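Local coordinates for SmhB (Serratia marcescens, PDB 6ZZ5), which serves as the B component of the tripartite alpha-pore-forming toxin Smh, here in its soluble form, at residues 16-21 / 268-273; 30-35 / 52-57; 47-52 / 142-147; 58-63 / 135-140. All coordinates share one frame; numbering follows the deposited sequence. Where two conformers were deposited one is given.

Interaction 1: 16-21 / 268-273; sequences SSQALH and QTQAQS
This is a polar helix-helix contact in the middle of the long helical bundle of an alpha-pore-forming toxin, where segments of helix 4-30 and helix 252-300 run nearly antiparallel. It illustrates how polar side chains can meet within a bundle: buried H21 and Q270 and a partly exposed Q18 come together, with a water joining the two glutamines. The axes of the two short segments approach to 9.8 Å with 164° between their directions, and the four residues that meet, Q18, H21, Q270 and S273, are polar. The Q270 amide reaches the imidazole of H21 over one face: Q270 OE1 stands 3.2 Å above the ring plane, over its centre, while the amide plane is turned 47° from the ring. A bend at chi2 (-69°) carries the end of Q270 across to the ring although its first bond runs alongside the interface. Because OE1 sits over the pi face, H21 NE2 at 3.5 Å is badly angled for a hydrogen bond to it. Q18 also bends at chi2, bringing NE2 to 3.7 Å from CB of S273 and to 3.0 Å from the backbone O of Q270. I177 of helix 156-184 packs against H21, and D174 of that helix touches Q270. The water lies unusually close to OE1 of Q270, at a distance whose exact length is doubtful, and accepts from NE2 of Q18 at 2.9 Å.

Interaction 2: 30-35 / 52-57; sequences RQQIPV and TGLGAA
L54 of helix 44-92 meets Q32 and P34 of the loop that follows helix 4-30, a case of one leucine set against the side chain and backbone of a loop. The contact is apolar and no hydrogen bond crosses it. The two methyls of L54 divide the work: CD1 lies 3.8 Å from CG of Q32, against the aliphatic part of that side chain, whereas CD2 lies 3.7 Å from CA of P34 and equally close to the backbone O of Q32. The pyrrolidine ring takes a lesser part, its CG being 4.3 Å from CD2 of L54. Q32 and L54 cross at about a right angle.

The polar interactions of Q32 lie within its own loop and with residues 210-213. With CG anti to the backbone N (chi1 176°) and a bend at chi2, Q32 folds its amide back so that NE2 donates to the O of I33 at 2.7 Å, on a lone pair in the carbonyl plane. The same amide is also gripped from the second loop: NE2 bonds P210 O, and OE1 accepts from the backbone N of V212 and of M213.

M213 packs on L54 as well, while V35, farther along the loop, and A57 on helix 44-92 lean on helix 252-300 through V256, I260 and Y264.

Interaction 3: 47-52 / 142-147; sequences ERQINT and QLIVVN
Q49 and I50 of helix 44-92 share one partner, I144 of helix 99-151, which shows how a single branched side chain can be lodged against two successive residues of a facing helix. Just before them, R48 serves its own helix: its backbone O accepts from both N and OG1 of T52, the hydroxyl at 2.8 Å, and the two donors arrive from opposite faces of the carbonyl plane. Q49 comes next. Its CB is 3.8 Å from CD1 of I144, and its backbone O lies at the same distance from that methyl, so the end of the isoleucine rests against main chain and side chain together. Beyond CG the glutamine is extended (chi2 166°), which carries OE1 alongside I144 to a water that donates to it at 3.1 Å. The same water donates to the backbone O of I144 at 3.0 Å, bridging the two helices beside their apolar contact.

The contact joins two of the longest helices of the helical bundle of this toxin subunit, and its centre lies about 27 Å from the centre of the chain. I50 follows, with CG1 3.6 Å from CG2 of I144. CD1 of I144 thus faces Q49, while its CG2 touches both I50 and Q49. I50 also packs on A257 and I260 of helix 252-300 and on V35 and F37 of the preceding loop. N51 turns to that loop as well, its side chain touching P34.

Interaction 4: 58-63 / 135-140; sequences RQHAEH and IIDSNN
A histidine-carboxylate hydrogen bond at the surface of the helical bundle joins H60 of helix 44-92 to D137 of helix 99-151. It exemplifies how one well-directed polar pair can span two helices whose backbones stay apart, for the nearest CA atoms, those of H60 and D137, are 9.9 Å from each other. The whole contact between the two segments rests on these two side chains and buries only 68 Å². NE2 of H60 donates to OD2 of D137 at 2.7 Å, with an angle of 161° at the hydrogen. The acceptor lies at the edge of the imidazole, 6° out of its plane, and the carboxylate is turned 28° from the ring, nearly coplanar with it. OD2 receives the bond on its anti lone pair, on the side away from OD1. Both side chains place CG anti to the carbonyl carbon and beside the backbone N, and from there they extend toward each other between the two helices.

Y264 of helix 252-300 touches both partners, and L130, K133 and L134 of helix 99-151 pack on H60.

A short, fairly straight bond from a ring nitrogen to a carboxylate oxygen fixes the rotation of the imidazole, and the nearby negative charge would probably favour a protonated histidine.

Interactions 2, 3 and 4 all draw on helix 44-92, and interactions 2 and 3 share T52. Their centres are 11 Å apart, and N51 ND2 lies 2.9 Å from V35 O, a probable hydrogen bond between them. Interaction 4 follows farther along the helix, 10 Å from interaction 2 between centres, and is tied to it by a salt bridge from R30 NE to E62 OE1 at 3.0 Å. Interactions 3 and 4 join the same two helices, 44-92 and 99-151. Interaction 1 lies nearest the middle of the chain, with its centre 14 Å from that of interaction 4; Q268 NE2 packs 3.5 Å from I135 CG1 where they touch.

Interaction 1: 16-21 / 268-273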
loop_
_atom_site.group_PDB
_atom_site.type_symbol
_atom_site.label_atom_id
_atom_site.label_comp_id
_atom_site.label_asym_id
_atom_site.label_seq_id
_atom_site.Cartn_x
_atom_site.Cartn_y
_atom_site.Cartn_z
ATOM N N SER A 16 -0.148 5.600 -4.775
ATOM C CA SER A 16 0.301 4.570 -5.741
ATOM C C SER A 16 1.426 3.685 -5.166
ATOM O O SER A 16 1.375 2.451 -5.311
ATOM C CB SER A 16 0.691 5.234 -7.027
ATOM O OG SER A 16 -0.498 5.819 -7.554
ATOM N N SER A 17 2.409 4.284 -4.533
ATOM C CA SER A 17 3.569 3.556 -3.964
ATOM C C SER A 17 3.069 2.726 -2.772
ATOM O O SER A 17 3.360 1.525 -2.727
ATOM C CB SER A 17 4.677 4.508 -3.572
ATOM O OG SER A 17 4.199 5.511 -2.736
ATOM N N GLN A 18 2.233 3.319 -1.927
ATOM C CA GLN A 18 1.680 2.581 -0.758
ATOM C C GLN A 18 0.810 1.420 -1.226
ATOM O O GLN A 18 0.877 0.343 -0.604
ATOM C CB GLN A 18 0.926 3.500 0.197
ATOM C CG GLN A 18 0.730 2.872 1.570
ATOM C CD GLN A 18 -0.450 1.935 1.596
ATOM O OE1 GLN A 18 -1.435 2.106 0.870
ATOM N NE2 GLN A 18 -0.376 0.940 2.479
ATOM N N ALA A 19 0.011 1.615 -2.273
ATOM C CA ALA A 19 -0.902 0.597 -2.792
ATOM C C ALA A 19 -0.105 -0.656 -3.204
ATOM O O ALA A 19 -0.598 -1.759 -2.984
ATOM C CB ALA A 19 -1.753 1.145 -3.897
ATOM N N LEU A 20 1.044 -0.501 -3.813
ATOM C CA LEU A 20 1.901 -1.659 -4.188
ATOM C C LEU A 20 2.411 -2.404 -2.965
ATOM O O LEU A 20 2.472 -3.648 -2.974
ATOM C CB LEU A 20 3.067 -1.160 -5.019
ATOM C CG LEU A 20 2.676 -0.665 -6.418
ATOM C CD1 LEU A 20 3.896 -0.283 -7.170
ATOM C CD2 LEU A 20 1.902 -1.712 -7.192
ATOM N N HIS A 21 2.686 -1.682 -1.909
ATOM C CA HIS A 21 3.176 -2.288 -0.644
ATOM C C HIS A 21 2.043 -3.110 -0.016
ATOM O O HIS A 21 2.229 -4.310 0.297
ATOM C CB HIS A 21 3.679 -1.148 0.260
ATOM C CG HIS A 21 4.341 -1.584 1.521
ATOM N ND1 HIS A 21 4.944 -0.674 2.412
ATOM C CD2 HIS A 21 4.554 -2.830 2.014
ATOM C CE1 HIS A 21 5.439 -1.372 3.428
ATOM N NE2 HIS A 21 5.201 -2.700 3.205
ATOM N N GLN A 268 -3.207 -4.879 9.273
ATOM C CA GLN A 268 -3.904 -3.681 9.785
ATOM C C GLN A 268 -3.018 -2.428 9.645
ATOM O O GLN A 268 -3.516 -1.391 9.151
ATOM C CB GLN A 268 -4.408 -3.855 11.211
ATOM C CG GLN A 268 -5.279 -2.658 11.609
ATOM C CD GLN A 268 -4.461 -1.571 12.265
ATOM O OE1 GLN A 268 -3.643 -1.888 13.112
ATOM N NE2 GLN A 268 -4.737 -0.323 11.923
ATOM N N THR A 269 -1.742 -2.533 9.960
ATOM C CA THR A 269 -0.764 -1.420 9.825
ATOM C C THR A 269 -0.756 -0.921 8.372
ATOM O O THR A 269 -0.853 0.314 8.141
ATOM C CB THR A 269 0.648 -1.786 10.304
ATOM O OG1 THR A 269 0.456 -2.105 11.680
ATOM C CG2 THR A 269 1.630 -0.653 10.156
ATOM N N GLN A 270 -0.699 -1.846 7.416
ATOM C CA GLN A 270 -0.712 -1.491 5.990
ATOM C C GLN A 270 -2.033 -0.791 5.649
ATOM O O GLN A 270 -2.031 0.202 4.882
ATOM C CB GLN A 270 -0.509 -2.740 5.150
ATOM C CG GLN A 270 0.813 -3.422 5.410
ATOM C CD GLN A 270 1.875 -2.516 4.857
ATOM O OE1 GLN A 270 1.814 -2.076 3.711
ATOM N NE2 GLN A 270 2.738 -2.081 5.718
ATOM N N ALA A 271 -3.145 -1.263 6.183
ATOM C CA ALA A 271 -4.476 -0.684 5.879
ATOM C C ALA A 271 -4.542 0.741 6.433
ATOM O O ALA A 271 -5.115 1.593 5.747
ATOM C CB ALA A 271 -5.609 -1.544 6.414
ATOM N N GLN A 272 -3.949 0.982 7.597
ATOM C CA GLN A 272 -3.916 2.333 8.214
ATOM C C GLN A 272 -3.164 3.281 7.260
ATOM O O GLN A 272 -3.629 4.394 7.018
ATOM C CB GLN A 272 -3.365 2.288 9.621
ATOM C CG GLN A 272 -3.435 3.641 10.358
ATOM C CD GLN A 272 -4.851 3.942 10.806
ATOM O OE1 GLN A 272 -5.415 3.213 11.612
ATOM N NE2 GLN A 272 -5.456 4.943 10.221
ATOM N N SER A 273 -2.028 2.852 6.746
ATOM C CA SER A 273 -1.205 3.649 5.800
ATOM C C SER A 273 -1.989 3.890 4.520
ATOM O O SER A 273 -1.899 5.025 3.962
ATOM C CB SER A 273 0.144 3.014 5.502
ATOM O OG SER A 273 0.837 2.831 6.744
HETATM O O HOH W 1 2.169 0.390 3.741
#

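Interaction 2: 30-35 / 52-57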
loop_
_atom_site.group_PDB
_atom_site.type_symbol
_atom_site.label_atom_id
_atom_site.label_comp_id
_atom_site.label_asym_id
_atom_site.label_seq_id
_atom_site.Cartn_x
_atom_site.Cartn_y
_atom_site.Cartn_z
ATOM N N ARG A 30 -2.549 -14.192 1.700
ATOM C CA ARG A 30 -3.245 -15.220 0.911
ATOM C C ARG A 30 -2.350 -16.398 0.605
ATOM O O ARG A 30 -2.906 -17.429 0.145
ATOM C CB ARG A 30 -3.847 -14.630 -0.357
ATOM C CG ARG A 30 -4.972 -13.680 0.055
ATOM C CD ARG A 30 -5.805 -13.153 -1.042
ATOM N NE ARG A 30 -6.315 -14.107 -2.002
ATOM C CZ ARG A 30 -7.449 -14.784 -1.871
ATOM N NH1 ARG A 30 -8.161 -14.735 -0.755
ATOM N NH2 ARG A 30 -7.864 -15.514 -2.874
ATOM N N GLN A 31 -1.059 -16.314 0.872
ATOM C CA GLN A 31 -0.186 -17.510 0.611
ATOM C C GLN A 31 0.100 -18.268 1.892
ATOM O O GLN A 31 0.787 -19.248 1.805
ATOM C CB GLN A 31 1.063 -17.101 -0.149
ATOM C CG GLN A 31 0.711 -16.619 -1.545
ATOM C CD GLN A 31 1.931 -16.227 -2.354
ATOM O OE1 GLN A 31 3.054 -16.648 -2.066
ATOM N NE2 GLN A 31 1.714 -15.354 -3.301
ATOM N N GLN A 32 -0.427 -17.811 3.039
ATOM C CA GLN A 32 -0.191 -18.457 4.354
ATOM C C GLN A 32 -0.958 -19.771 4.404
ATOM O O GLN A 32 -2.188 -19.788 4.183
ATOM C CB GLN A 32 -0.617 -17.553 5.517
ATOM C CG GLN A 32 -0.472 -18.222 6.877
ATOM C CD GLN A 32 0.945 -18.635 7.160
ATOM O OE1 GLN A 32 1.857 -17.831 6.977
ATOM N NE2 GLN A 32 1.121 -19.902 7.543
ATOM N N ILE A 33 -0.240 -20.856 4.632
ATOM C CA ILE A 33 -0.857 -22.188 4.822
ATOM C C ILE A 33 -1.488 -22.235 6.203
ATOM O O ILE A 33 -0.935 -21.691 7.177
ATOM C CB ILE A 33 0.162 -23.331 4.613
ATOM C CG1 ILE A 33 -0.528 -24.691 4.566
ATOM C CG2 ILE A 33 1.206 -23.330 5.680
ATOM C CD1 ILE A 33 0.343 -25.818 4.012
ATOM N N PRO A 34 -2.685 -22.855 6.313
ATOM C CA PRO A 34 -3.326 -23.063 7.606
ATOM C C PRO A 34 -2.403 -23.901 8.488
ATOM O O PRO A 34 -1.613 -24.717 7.989
ATOM C CB PRO A 34 -4.639 -23.802 7.299
ATOM C CG PRO A 34 -4.894 -23.462 5.865
ATOM C CD PRO A 34 -3.538 -23.299 5.211
ATOM N N VAL A 35 -2.478 -23.607 9.781
ATOM C CA VAL A 35 -1.643 -24.230 10.814
ATOM C C VAL A 35 -2.188 -25.651 11.040
ATOM O O VAL A 35 -3.411 -25.953 10.897
ATOM C CB VAL A 35 -1.574 -23.383 12.106
ATOM C CG1 VAL A 35 -1.177 -21.960 11.839
ATOM C CG2 VAL A 35 -2.850 -23.436 12.929
ATOM N N THR A 52 -9.576 -20.152 11.603
ATOM C CA THR A 52 -10.763 -19.278 11.428
ATOM C C THR A 52 -10.240 -17.864 11.232
ATOM O O THR A 52 -10.682 -17.183 10.274
ATOM C CB THR A 52 -11.755 -19.373 12.600
ATOM O OG1 THR A 52 -12.204 -20.703 12.536
ATOM C CG2 THR A 52 -12.930 -18.410 12.534
ATOM N N GLY A 53 -9.347 -17.427 12.127
ATOM C CA GLY A 53 -8.682 -16.121 11.968
ATOM C C GLY A 53 -8.011 -15.936 10.623
ATOM O O GLY A 53 -8.138 -14.852 9.982
ATOM N N LEU A 54 -7.219 -16.918 10.206
ATOM C CA LEU A 54 -6.506 -16.851 8.918
ATOM C C LEU A 54 -7.514 -16.749 7.767
ATOM O O LEU A 54 -7.240 -15.968 6.865
ATOM C CB LEU A 54 -5.573 -18.055 8.738
ATOM C CG LEU A 54 -4.902 -18.174 7.380
ATOM C CD1 LEU A 54 -4.003 -16.947 7.084
ATOM C CD2 LEU A 54 -4.094 -19.470 7.308
ATOM N N GLY A 55 -8.618 -17.468 7.816
ATOM C CA GLY A 55 -9.675 -17.339 6.787
ATOM C C GLY A 55 -10.198 -15.924 6.698
ATOM O O GLY A 55 -10.430 -15.428 5.587
ATOM N N ALA A 56 -10.412 -15.285 7.854
ATOM C CA ALA A 56 -10.917 -13.901 7.926
ATOM C C ALA A 56 -9.834 -12.983 7.343
ATOM O O ALA A 56 -10.137 -12.083 6.531
ATOM C CB ALA A 56 -11.289 -13.550 9.379
ATOM N N ALA A 57 -8.567 -13.215 7.707
ATOM C CA ALA A 57 -7.458 -12.368 7.210
ATOM C C ALA A 57 -7.349 -12.486 5.678
ATOM O O ALA A 57 -7.201 -11.434 5.002
ATOM C CB ALA A 57 -6.190 -12.753 7.875
#

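Interaction 3: 47-52 / 142-147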
loop_
_atom_site.group_PDB
_atom_site.type_symbol
_atom_site.label_atom_id
_atom_site.label_comp_id
_atom_site.label_asym_id
_atom_site.label_seq_id
_atom_site.Cartn_x
_atom_site.Cartn_y
_atom_site.Cartn_z
ATOM N N GLU A 47 -5.913 -24.644 17.084
ATOM C CA GLU A 47 -5.767 -24.774 15.610
ATOM C C GLU A 47 -7.018 -24.198 14.914
ATOM O O GLU A 47 -6.855 -23.482 13.948
ATOM C CB GLU A 47 -5.491 -26.222 15.192
ATOM C CG GLU A 47 -5.562 -26.447 13.683
ATOM C CD GLU A 47 -5.370 -27.910 13.254
ATOM O OE1 GLU A 47 -5.999 -28.320 12.270
ATOM O OE2 GLU A 47 -4.514 -28.606 13.848
ATOM N N ARG A 48 -8.213 -24.560 15.343
ATOM C CA ARG A 48 -9.479 -24.101 14.696
ATOM C C ARG A 48 -9.626 -22.598 14.800
ATOM O O ARG A 48 -9.999 -21.965 13.803
ATOM C CB ARG A 48 -10.676 -24.849 15.271
ATOM C CG ARG A 48 -10.753 -26.270 14.721
ATOM C CD ARG A 48 -12.134 -26.636 14.219
ATOM N NE ARG A 48 -12.882 -26.971 15.412
ATOM C CZ ARG A 48 -13.119 -28.202 15.839
ATOM N NH1 ARG A 48 -12.732 -29.248 15.126
ATOM N NH2 ARG A 48 -13.791 -28.381 16.961
ATOM N N GLN A 49 -9.374 -22.045 15.979
ATOM C CA GLN A 49 -9.482 -20.578 16.168
ATOM C C GLN A 49 -8.496 -19.860 15.225
ATOM O O GLN A 49 -8.870 -18.856 14.598
ATOM C CB GLN A 49 -9.264 -20.219 17.649
ATOM C CG GLN A 49 -10.419 -20.645 18.534
ATOM C CD GLN A 49 -10.103 -20.612 20.011
ATOM O OE1 GLN A 49 -9.002 -20.288 20.449
ATOM N NE2 GLN A 49 -11.048 -21.072 20.802
ATOM N N ILE A 50 -7.251 -20.316 15.197
ATOM C CA ILE A 50 -6.203 -19.655 14.363
ATOM C C ILE A 50 -6.607 -19.723 12.890
ATOM O O ILE A 50 -6.401 -18.744 12.158
ATOM C CB ILE A 50 -4.845 -20.305 14.621
ATOM C CG1 ILE A 50 -4.367 -20.001 16.046
ATOM C CG2 ILE A 50 -3.842 -19.883 13.557
ATOM C CD1 ILE A 50 -3.281 -20.910 16.450
ATOM N N ASN A 51 -7.058 -20.903 12.434
ATOM C CA ASN A 51 -7.378 -21.085 11.000
ATOM C C ASN A 51 -8.646 -20.280 10.675
ATOM O O ASN A 51 -8.742 -19.743 9.560
ATOM C CB ASN A 51 -7.431 -22.571 10.678
ATOM C CG ASN A 51 -6.031 -23.151 10.627
ATOM O OD1 ASN A 51 -5.081 -22.379 10.438
ATOM N ND2 ASN A 51 -5.903 -24.473 10.688
ATOM N N THR A 52 -9.576 -20.152 11.603
ATOM C CA THR A 52 -10.763 -19.278 11.428
ATOM C C THR A 52 -10.240 -17.864 11.232
ATOM O O THR A 52 -10.682 -17.183 10.274
ATOM C CB THR A 52 -11.755 -19.373 12.600
ATOM O OG1 THR A 52 -12.204 -20.703 12.536
ATOM C CG2 THR A 52 -12.930 -18.410 12.534
ATOM N N GLN A 142 -5.265 -11.792 18.890
ATOM C CA GLN A 142 -4.197 -11.904 19.930
ATOM C C GLN A 142 -4.702 -12.674 21.149
ATOM O O GLN A 142 -3.896 -13.331 21.774
ATOM C CB GLN A 142 -3.699 -10.518 20.368
ATOM C CG GLN A 142 -2.837 -9.832 19.320
ATOM C CD GLN A 142 -1.681 -10.695 18.852
ATOM O OE1 GLN A 142 -1.559 -11.012 17.687
ATOM N NE2 GLN A 142 -0.824 -11.083 19.766
ATOM N N LEU A 143 -5.991 -12.678 21.450
ATOM C CA LEU A 143 -6.528 -13.449 22.607
ATOM C C LEU A 143 -6.213 -14.942 22.418
ATOM O O LEU A 143 -5.859 -15.606 23.392
ATOM C CB LEU A 143 -8.028 -13.240 22.773
ATOM C CG LEU A 143 -8.509 -11.793 22.916
ATOM C CD1 LEU A 143 -10.004 -11.780 23.154
ATOM C CD2 LEU A 143 -7.782 -11.066 24.033
ATOM N N ILE A 144 -6.290 -15.425 21.171
ATOM C CA ILE A 144 -6.055 -16.846 20.806
ATOM C C ILE A 144 -4.622 -17.246 21.210
ATOM O O ILE A 144 -4.413 -18.322 21.740
ATOM C CB ILE A 144 -6.324 -17.056 19.304
ATOM C CG1 ILE A 144 -7.783 -16.723 18.952
ATOM C CG2 ILE A 144 -5.943 -18.479 18.892
ATOM C CD1 ILE A 144 -8.070 -16.580 17.496
ATOM N N VAL A 145 -3.652 -16.386 20.932
ATOM C CA VAL A 145 -2.216 -16.624 21.173
ATOM C C VAL A 145 -1.975 -16.719 22.678
ATOM O O VAL A 145 -1.247 -17.651 23.098
ATOM C CB VAL A 145 -1.350 -15.512 20.541
ATOM C CG1 VAL A 145 0.128 -15.829 20.755
ATOM C CG2 VAL A 145 -1.640 -15.327 19.059
ATOM N N VAL A 146 -2.539 -15.794 23.454
ATOM C CA VAL A 146 -2.379 -15.793 24.930
ATOM C C VAL A 146 -2.974 -17.110 25.454
ATOM O O VAL A 146 -2.288 -17.755 26.241
ATOM C CB VAL A 146 -3.011 -14.563 25.602
ATOM C CG1 VAL A 146 -2.884 -14.638 27.104
ATOM C CG2 VAL A 146 -2.392 -13.268 25.076
ATOM N N ASN A 147 -4.168 -17.494 24.993
ATOM C CA ASN A 147 -4.867 -18.711 25.487
ATOM C C ASN A 147 -3.995 -19.935 25.183
ATOM O O ASN A 147 -3.853 -20.771 26.053
ATOM C CB ASN A 147 -6.268 -18.839 24.886
ATOM C CG ASN A 147 -7.226 -17.822 25.463
ATOM O OD1 ASN A 147 -7.092 -17.450 26.626
ATOM N ND2 ASN A 147 -8.205 -17.390 24.678
HETATM O O HOH W 2 -6.206 -20.670 21.622
#

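Interaction 4: 58-63 / 135-140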
loop_
_atom_site.group_PDB
_atom_site.type_symbol
_atom_site.label_atom_id
_atom_site.label_comp_id
_atom_site.label_asym_id
_atom_site.label_seq_id
_atom_site.Cartn_x
_atom_site.Cartn_y
_atom_site.Cartn_z
ATOM N N ARG A 58 -7.433 -13.695 5.167
ATOM C CA ARG A 58 -7.450 -13.982 3.716
ATOM C C ARG A 58 -8.601 -13.246 3.042
ATOM O O ARG A 58 -8.349 -12.661 2.008
ATOM C CB ARG A 58 -7.602 -15.492 3.486
ATOM C CG ARG A 58 -6.387 -16.296 3.950
ATOM C CD ARG A 58 -6.574 -17.838 3.804
ATOM N NE ARG A 58 -7.313 -18.031 2.556
ATOM C CZ ARG A 58 -6.788 -17.955 1.354
ATOM N NH1 ARG A 58 -5.485 -17.825 1.191
ATOM N NH2 ARG A 58 -7.573 -18.054 0.309
ATOM N N GLN A 59 -9.810 -13.296 3.592
ATOM C CA GLN A 59 -10.958 -12.516 3.051
ATOM C C GLN A 59 -10.649 -11.002 3.049
ATOM O O GLN A 59 -10.971 -10.320 2.059
ATOM C CB GLN A 59 -12.238 -12.888 3.796
ATOM C CG GLN A 59 -13.405 -11.900 3.627
ATOM C CD GLN A 59 -13.719 -11.481 2.208
ATOM O OE1 GLN A 59 -13.461 -12.204 1.240
ATOM N NE2 GLN A 59 -14.277 -10.284 2.074
ATOM N N HIS A 60 -10.091 -10.444 4.116
ATOM C CA HIS A 60 -9.786 -9.000 4.178
ATOM C C HIS A 60 -8.773 -8.652 3.068
ATOM O O HIS A 60 -8.947 -7.643 2.415
ATOM C CB HIS A 60 -9.223 -8.590 5.569
ATOM C CG HIS A 60 -10.203 -8.668 6.676
ATOM N ND1 HIS A 60 -11.529 -8.267 6.525
ATOM C CD2 HIS A 60 -10.078 -9.163 7.923
ATOM C CE1 HIS A 60 -12.169 -8.473 7.650
ATOM N NE2 HIS A 60 -11.301 -9.063 8.536
ATOM N N ALA A 61 -7.716 -9.459 2.901
ATOM C CA ALA A 61 -6.668 -9.338 1.870
ATOM C C ALA A 61 -7.322 -9.393 0.482
ATOM O O ALA A 61 -6.958 -8.537 -0.366
ATOM C CB ALA A 61 -5.666 -10.452 2.012
ATOM N N GLU A 62 -8.215 -10.365 0.264
ATOM C CA GLU A 62 -8.945 -10.525 -1.029
ATOM C C GLU A 62 -9.796 -9.273 -1.266
ATOM O O GLU A 62 -9.892 -8.793 -2.421
ATOM C CB GLU A 62 -9.832 -11.770 -0.996
ATOM C CG GLU A 62 -10.621 -12.009 -2.270
ATOM C CD GLU A 62 -9.784 -12.554 -3.411
ATOM O OE1 GLU A 62 -8.521 -12.503 -3.301
ATOM O OE2 GLU A 62 -10.389 -13.009 -4.438
ATOM N N HIS A 63 -10.442 -8.762 -0.233
ATOM C CA HIS A 63 -11.295 -7.548 -0.381
ATOM C C HIS A 63 -10.410 -6.369 -0.846
ATOM O O HIS A 63 -10.765 -5.646 -1.790
ATOM C CB HIS A 63 -12.044 -7.291 0.909
ATOM C CG HIS A 63 -12.847 -6.038 0.868
ATOM N ND1 HIS A 63 -13.759 -5.769 -0.176
ATOM C CD2 HIS A 63 -12.875 -4.984 1.709
ATOM C CE1 HIS A 63 -14.327 -4.603 0.064
ATOM N NE2 HIS A 63 -13.783 -4.106 1.214
ATOM N N ILE A 135 -8.709 -3.738 12.573
ATOM C CA ILE A 135 -8.373 -3.313 13.970
ATOM C C ILE A 135 -9.071 -4.317 14.905
ATOM O O ILE A 135 -8.393 -4.944 15.763
ATOM C CB ILE A 135 -8.748 -1.859 14.262
ATOM C CG1 ILE A 135 -7.832 -0.922 13.483
ATOM C CG2 ILE A 135 -8.680 -1.571 15.769
ATOM C CD1 ILE A 135 -8.300 0.491 13.404
ATOM N N ILE A 136 -10.363 -4.557 14.665
ATOM C CA ILE A 136 -11.174 -5.410 15.573
ATOM C C ILE A 136 -10.585 -6.817 15.464
ATOM O O ILE A 136 -10.262 -7.462 16.529
ATOM C CB ILE A 136 -12.658 -5.311 15.192
ATOM C CG1 ILE A 136 -13.228 -3.914 15.465
ATOM C CG2 ILE A 136 -13.504 -6.354 15.908
ATOM C CD1 ILE A 136 -14.362 -3.531 14.504
ATOM N N ASP A 137 -10.497 -7.317 14.242
ATOM C CA ASP A 137 -10.180 -8.758 14.037
ATOM C C ASP A 137 -8.746 -9.021 14.514
ATOM O O ASP A 137 -8.541 -10.028 15.187
ATOM C CB ASP A 137 -10.459 -9.264 12.603
ATOM C CG ASP A 137 -11.927 -9.389 12.232
ATOM O OD1 ASP A 137 -12.787 -9.352 13.131
ATOM O OD2 ASP A 137 -12.208 -9.403 11.040
ATOM N N SER A 138 -7.758 -8.183 14.191
ATOM C CA SER A 138 -6.353 -8.443 14.572
ATOM C C SER A 138 -6.225 -8.350 16.101
ATOM O O SER A 138 -5.467 -9.162 16.664
ATOM C CB SER A 138 -5.363 -7.511 13.875
ATOM O OG SER A 138 -5.602 -6.192 14.264
ATOM N N ASN A 139 -6.999 -7.488 16.774
ATOM C CA ASN A 139 -6.920 -7.400 18.254
ATOM C C ASN A 139 -7.556 -8.655 18.872
ATOM O O ASN A 139 -6.960 -9.208 19.811
ATOM C CB ASN A 139 -7.466 -6.100 18.829
ATOM C CG ASN A 139 -6.427 -4.996 18.681
ATOM O OD1 ASN A 139 -5.579 -4.864 19.569
ATOM N ND2 ASN A 139 -6.505 -4.185 17.608
ATOM N N ASN A 140 -8.729 -9.068 18.402
ATOM C CA ASN A 140 -9.383 -10.300 18.935
ATOM C C ASN A 140 -8.477 -11.527 18.710
ATOM O O ASN A 140 -8.422 -12.342 19.607
ATOM C CB ASN A 140 -10.807 -10.474 18.403
ATOM C CG ASN A 140 -11.751 -9.591 19.184
ATOM O OD1 ASN A 140 -11.845 -9.688 20.409
ATOM N ND2 ASN A 140 -12.435 -8.695 18.521
#